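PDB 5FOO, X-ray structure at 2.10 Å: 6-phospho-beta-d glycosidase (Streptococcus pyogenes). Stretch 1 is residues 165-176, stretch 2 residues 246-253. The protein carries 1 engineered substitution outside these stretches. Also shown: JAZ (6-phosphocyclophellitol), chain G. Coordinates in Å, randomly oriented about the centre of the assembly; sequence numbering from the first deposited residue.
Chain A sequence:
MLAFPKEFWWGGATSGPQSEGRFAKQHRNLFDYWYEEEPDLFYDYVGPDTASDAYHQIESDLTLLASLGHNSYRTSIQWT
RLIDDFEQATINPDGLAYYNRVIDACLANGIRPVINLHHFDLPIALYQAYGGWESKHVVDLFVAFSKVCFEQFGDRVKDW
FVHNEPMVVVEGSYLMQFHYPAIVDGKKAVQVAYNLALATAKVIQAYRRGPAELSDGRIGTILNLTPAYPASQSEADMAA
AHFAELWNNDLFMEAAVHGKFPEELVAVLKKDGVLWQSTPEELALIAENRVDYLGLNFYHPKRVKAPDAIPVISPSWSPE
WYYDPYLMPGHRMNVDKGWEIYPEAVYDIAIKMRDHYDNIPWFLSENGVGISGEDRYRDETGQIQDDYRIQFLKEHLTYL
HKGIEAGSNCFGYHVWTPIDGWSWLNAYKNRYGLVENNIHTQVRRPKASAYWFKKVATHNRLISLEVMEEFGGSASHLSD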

# COMPACT_ATOMS: atom_id res chain seq x y z
N GLU A 165 -0.61 -3.76 0.33
CA GLU A 165 -0.20 -4.37 1.60
C GLU A 165 -1.23 -5.28 2.24
O GLU A 165 -1.82 -4.97 3.31
CB GLU A 165 0.26 -3.31 2.60
CG GLU A 165 1.40 -2.44 2.15
CD GLU A 165 1.55 -1.16 3.04
OE1 GLU A 165 0.61 -0.26 3.24
OE2 GLU A 165 2.67 -1.03 3.53
N PRO A 166 -1.46 -6.41 1.58
CA PRO A 166 -2.39 -7.32 2.10
C PRO A 166 -2.06 -7.84 3.50
O PRO A 166 -3.01 -8.08 4.27
CB PRO A 166 -2.45 -8.41 1.05
CG PRO A 166 -1.14 -8.39 0.41
CD PRO A 166 -0.87 -6.91 0.33
N MET A 167 -0.79 -7.92 3.88
CA MET A 167 -0.48 -8.34 5.29
C MET A 167 -0.91 -7.30 6.32
O MET A 167 -1.13 -7.63 7.46
CB MET A 167 1.03 -8.67 5.48
CG MET A 167 1.38 -9.24 6.90
SD MET A 167 0.39 -10.71 7.23
CE MET A 167 1.40 -11.92 6.46
N VAL A 168 -0.98 -6.03 5.94
CA VAL A 168 -1.52 -4.97 6.78
C VAL A 168 -3.04 -5.17 7.02
O VAL A 168 -3.53 -4.91 8.09
CB VAL A 168 -1.21 -3.54 6.25
CG1 VAL A 168 -1.89 -2.49 7.09
CG2 VAL A 168 0.31 -3.30 6.22
N VAL A 169 -3.78 -5.63 6.02
CA VAL A 169 -5.18 -6.00 6.22
C VAL A 169 -5.32 -7.20 7.20
O VAL A 169 -6.22 -7.20 8.06
CB VAL A 169 -5.82 -6.38 4.88
CG1 VAL A 169 -7.20 -6.98 5.06
CG2 VAL A 169 -5.95 -5.15 4.00
N VAL A 170 -4.50 -8.23 7.01
CA VAL A 170 -4.50 -9.38 7.83
C VAL A 170 -4.23 -8.94 9.29
O VAL A 170 -4.96 -9.35 10.17
CB VAL A 170 -3.38 -10.31 7.44
CG1 VAL A 170 -3.14 -11.41 8.49
CG2 VAL A 170 -3.61 -10.93 6.08
N GLU A 171 -3.19 -8.13 9.51
CA GLU A 171 -2.80 -7.70 10.83
C GLU A 171 -3.79 -6.74 11.43
O GLU A 171 -4.29 -7.00 12.55
CB GLU A 171 -1.35 -7.16 10.87
CG GLU A 171 -0.42 -8.38 10.74
CD GLU A 171 1.10 -8.12 10.86
OE1 GLU A 171 1.45 -6.90 10.83
OE2 GLU A 171 1.91 -9.17 10.97
N GLY A 172 -4.17 -5.72 10.66
CA GLY A 172 -5.15 -4.72 11.08
C GLY A 172 -6.49 -5.27 11.52
O GLY A 172 -7.00 -4.90 12.63
N SER A 173 -7.08 -6.13 10.68
CA SER A 173 -8.39 -6.66 10.91
C SER A 173 -8.39 -7.84 11.92
O SER A 173 -9.36 -8.03 12.68
CB SER A 173 -9.08 -7.07 9.57
OG SER A 173 -9.67 -5.92 8.89
N TYR A 174 -7.33 -8.64 11.93
CA TYR A 174 -7.39 -9.92 12.63
C TYR A 174 -6.32 -10.20 13.70
O TYR A 174 -6.39 -11.22 14.30
CB TYR A 174 -7.48 -11.06 11.61
CG TYR A 174 -8.78 -11.03 10.77
CD1 TYR A 174 -9.94 -11.56 11.27
CD2 TYR A 174 -8.82 -10.42 9.48
CE1 TYR A 174 -11.13 -11.53 10.55
CE2 TYR A 174 -10.01 -10.41 8.72
CZ TYR A 174 -11.17 -10.97 9.25
OH TYR A 174 -12.37 -10.95 8.57
N LEU A 175 -5.37 -9.29 13.95
CA LEU A 175 -4.27 -9.51 14.94
C LEU A 175 -4.05 -8.33 15.89
O LEU A 175 -4.00 -8.51 17.08
CB LEU A 175 -2.92 -9.86 14.26
CG LEU A 175 -2.96 -11.24 13.56
CD1 LEU A 175 -1.76 -11.44 12.61
CD2 LEU A 175 -3.05 -12.40 14.55
N MET A 176 -3.97 -7.11 15.36
CA MET A 176 -3.43 -5.97 16.10
C MET A 176 -4.41 -4.85 16.31
O MET A 176 -4.02 -3.78 16.75
CB MET A 176 -2.21 -5.42 15.33
CG MET A 176 -1.12 -6.44 14.99
SD MET A 176 -0.09 -6.91 16.40
CE MET A 176 0.89 -5.43 16.80
N LEU A 246 9.73 -14.71 7.34
CA LEU A 246 8.86 -15.72 6.72
C LEU A 246 7.41 -15.28 6.61
O LEU A 246 6.78 -15.50 5.57
CB LEU A 246 8.86 -17.06 7.43
CG LEU A 246 10.01 -18.03 7.28
CD1 LEU A 246 9.74 -19.20 8.21
CD2 LEU A 246 10.08 -18.51 5.84
N TRP A 247 6.88 -14.75 7.73
CA TRP A 247 5.54 -14.26 7.84
C TRP A 247 5.35 -12.90 7.15
O TRP A 247 4.50 -12.78 6.29
CB TRP A 247 5.07 -14.20 9.33
CG TRP A 247 3.73 -13.60 9.50
CD1 TRP A 247 3.48 -12.32 9.91
CD2 TRP A 247 2.45 -14.23 9.33
NE1 TRP A 247 2.15 -12.09 9.94
CE2 TRP A 247 1.48 -13.24 9.56
CE3 TRP A 247 2.01 -15.50 8.95
CZ2 TRP A 247 0.15 -13.49 9.47
CZ3 TRP A 247 0.69 -15.74 8.87
CH2 TRP A 247 -0.24 -14.75 9.11
N ASN A 248 6.08 -11.89 7.58
CA ASN A 248 5.79 -10.51 7.15
C ASN A 248 6.18 -10.23 5.69
O ASN A 248 5.62 -9.33 5.09
CB ASN A 248 6.42 -9.45 8.08
CG ASN A 248 5.85 -9.51 9.49
OD1 ASN A 248 4.73 -9.06 9.74
ND2 ASN A 248 6.59 -10.16 10.40
N ASN A 249 7.14 -10.97 5.16
CA ASN A 249 7.65 -10.76 3.81
C ASN A 249 7.38 -11.96 2.89
O ASN A 249 6.70 -11.79 1.86
CB ASN A 249 9.13 -10.39 3.84
CG ASN A 249 9.36 -9.08 4.58
OD1 ASN A 249 8.42 -8.30 4.76
ND2 ASN A 249 10.55 -8.82 4.96
N ASP A 250 7.87 -13.13 3.27
CA ASP A 250 7.90 -14.27 2.36
C ASP A 250 6.56 -14.79 1.92
O ASP A 250 6.43 -15.17 0.74
CB ASP A 250 8.69 -15.41 2.91
CG ASP A 250 10.13 -15.09 3.09
OD1 ASP A 250 10.57 -13.93 2.93
OD2 ASP A 250 10.82 -16.02 3.47
N LEU A 251 5.56 -14.82 2.82
CA LEU A 251 4.25 -15.40 2.50
C LEU A 251 3.76 -14.74 1.18
O LEU A 251 3.53 -15.40 0.19
CB LEU A 251 3.26 -15.14 3.64
CG LEU A 251 1.92 -15.89 3.61
CD1 LEU A 251 1.11 -15.66 4.90
CD2 LEU A 251 1.06 -15.46 2.45
N PHE A 252 3.60 -13.44 1.18
CA PHE A 252 3.01 -12.80 0.01
C PHE A 252 4.00 -12.67 -1.18
O PHE A 252 3.56 -12.71 -2.33
CB PHE A 252 2.36 -11.46 0.35
CG PHE A 252 1.04 -11.57 1.08
CD1 PHE A 252 -0.09 -12.06 0.46
CD2 PHE A 252 0.93 -11.18 2.43
CE1 PHE A 252 -1.32 -12.16 1.13
CE2 PHE A 252 -0.28 -11.32 3.13
CZ PHE A 252 -1.41 -11.79 2.47
N MET A 253 5.29 -12.47 -0.91
CA MET A 253 6.30 -12.37 -1.97
C MET A 253 6.47 -13.67 -2.74
O MET A 253 6.47 -13.64 -3.95
CB MET A 253 7.65 -11.93 -1.47
CG MET A 253 7.74 -10.45 -1.15
SD MET A 253 7.72 -9.38 -2.60
CE MET A 253 9.29 -9.83 -3.34
C2 JAZ G . -0.80 5.29 4.88
C3 JAZ G . -0.97 4.55 3.54
C4 JAZ G . -0.23 3.22 3.56
C5 JAZ G . 1.26 3.39 3.84
C6 JAZ G . 1.48 4.22 5.09
C7 JAZ G . 0.70 5.53 5.07
C8 JAZ G . 1.03 6.43 6.25
O9 JAZ G . 0.63 5.74 7.43
P10 JAZ G . 0.15 6.58 8.69
O11 JAZ G . -0.24 5.54 9.68
O12 JAZ G . -0.82 7.62 8.30
O13 JAZ G . 1.32 7.34 9.13
O14 JAZ G . 1.16 3.43 6.25
O15 JAZ G . -1.44 6.57 4.84
O16 JAZ G . -2.35 4.30 3.39
O17 JAZ G . -0.42 2.53 2.34

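What fills the centre of the contact? The side chain of Met 167 does, set as a knob among Trp 247, Asn 248, Leu 251 and Phe 252 of the second stretch. Its chi1 is t, while chi2 and chi3 are both p, and the chain thereby ends with its methyl over one face of the indole: Met 167 CE lies 3.6 Å from the centroid of the five-membered ring of Trp 247, near enough to the ring normal to make a CH-pi contact. The sulfur takes a more oblique place, with Met 167 SD 4.1 Å from the centroid of the five-membered ring of Trp 247. Around the methyl the pocket closes on other sides, Met 167 CE lying 3.8 Å from Phe 252 CE2 and 4.1 Å from Leu 251 CD1. Met 167 CE also comes within 3.2 Å of the backbone oxygen, Trp 247 O, so the fit is tight against main chain as well as side chain. A flexible, polarisable thioether suits such a place, since it can follow the surface of the aromatic ring.

How do the two aromatic rings widen this apolar patch? Phe 252 receives Pro 166 on one face: Pro 166 CG stands 3.7 Å from the centroid of the Phe 252 ring, almost exactly along the ring normal, a CH-pi contact in which the C-H groups of the proline meet the pi electrons of the phenyl ring. At the edge of that ring, Val 170 CG2 lies 4.3 Å from Phe 252 CZ. The same valine reaches the other aromatic residue with its second methyl, Val 170 CG1 being 4.0 Å from Trp 247 CZ2, so it bridges the two rings. Farther along, just beyond the helix end, Leu 175 CD1 adds a looser contact 4.2 Å from Trp 247 CZ2.

What backbone arrangement brings these side chains together? Helix 166-174 and the part 246-253 of a longer helix do, their directions differing by 131° and their axes approaching to 10.5 Å. They therefore run in broadly opposed senses but cross obliquely. The chains come nearest at Met 167 and Asn 248, where Met 167 CA and Asn 248 CA are 6.9 Å apart. Pro 166, Met 167, Val 170 and Glu 171 all point toward the partner, the spacing expected for one face of a helix. In the second helix a wider pi-type turn spans 246-250, marked by a weak bond from Leu 251 N to Leu 246 O at 3.1 Å.

Where does the contact turn polar? It does so at Glu 171, one turn beyond Met 167, whose side chain carries its carboxylate to the edge of the indole. There Trp 247 NE1 donates a hydrogen bond to Glu 171 OE2 at 3.1 Å, giving the ring's N-H a charged acceptor while the face of the same ring packs against methionine. Asn 248 OD1 is also 3.1 Å from Glu 171 OE2, but both atoms are acceptors and no hydrogen bond joins them.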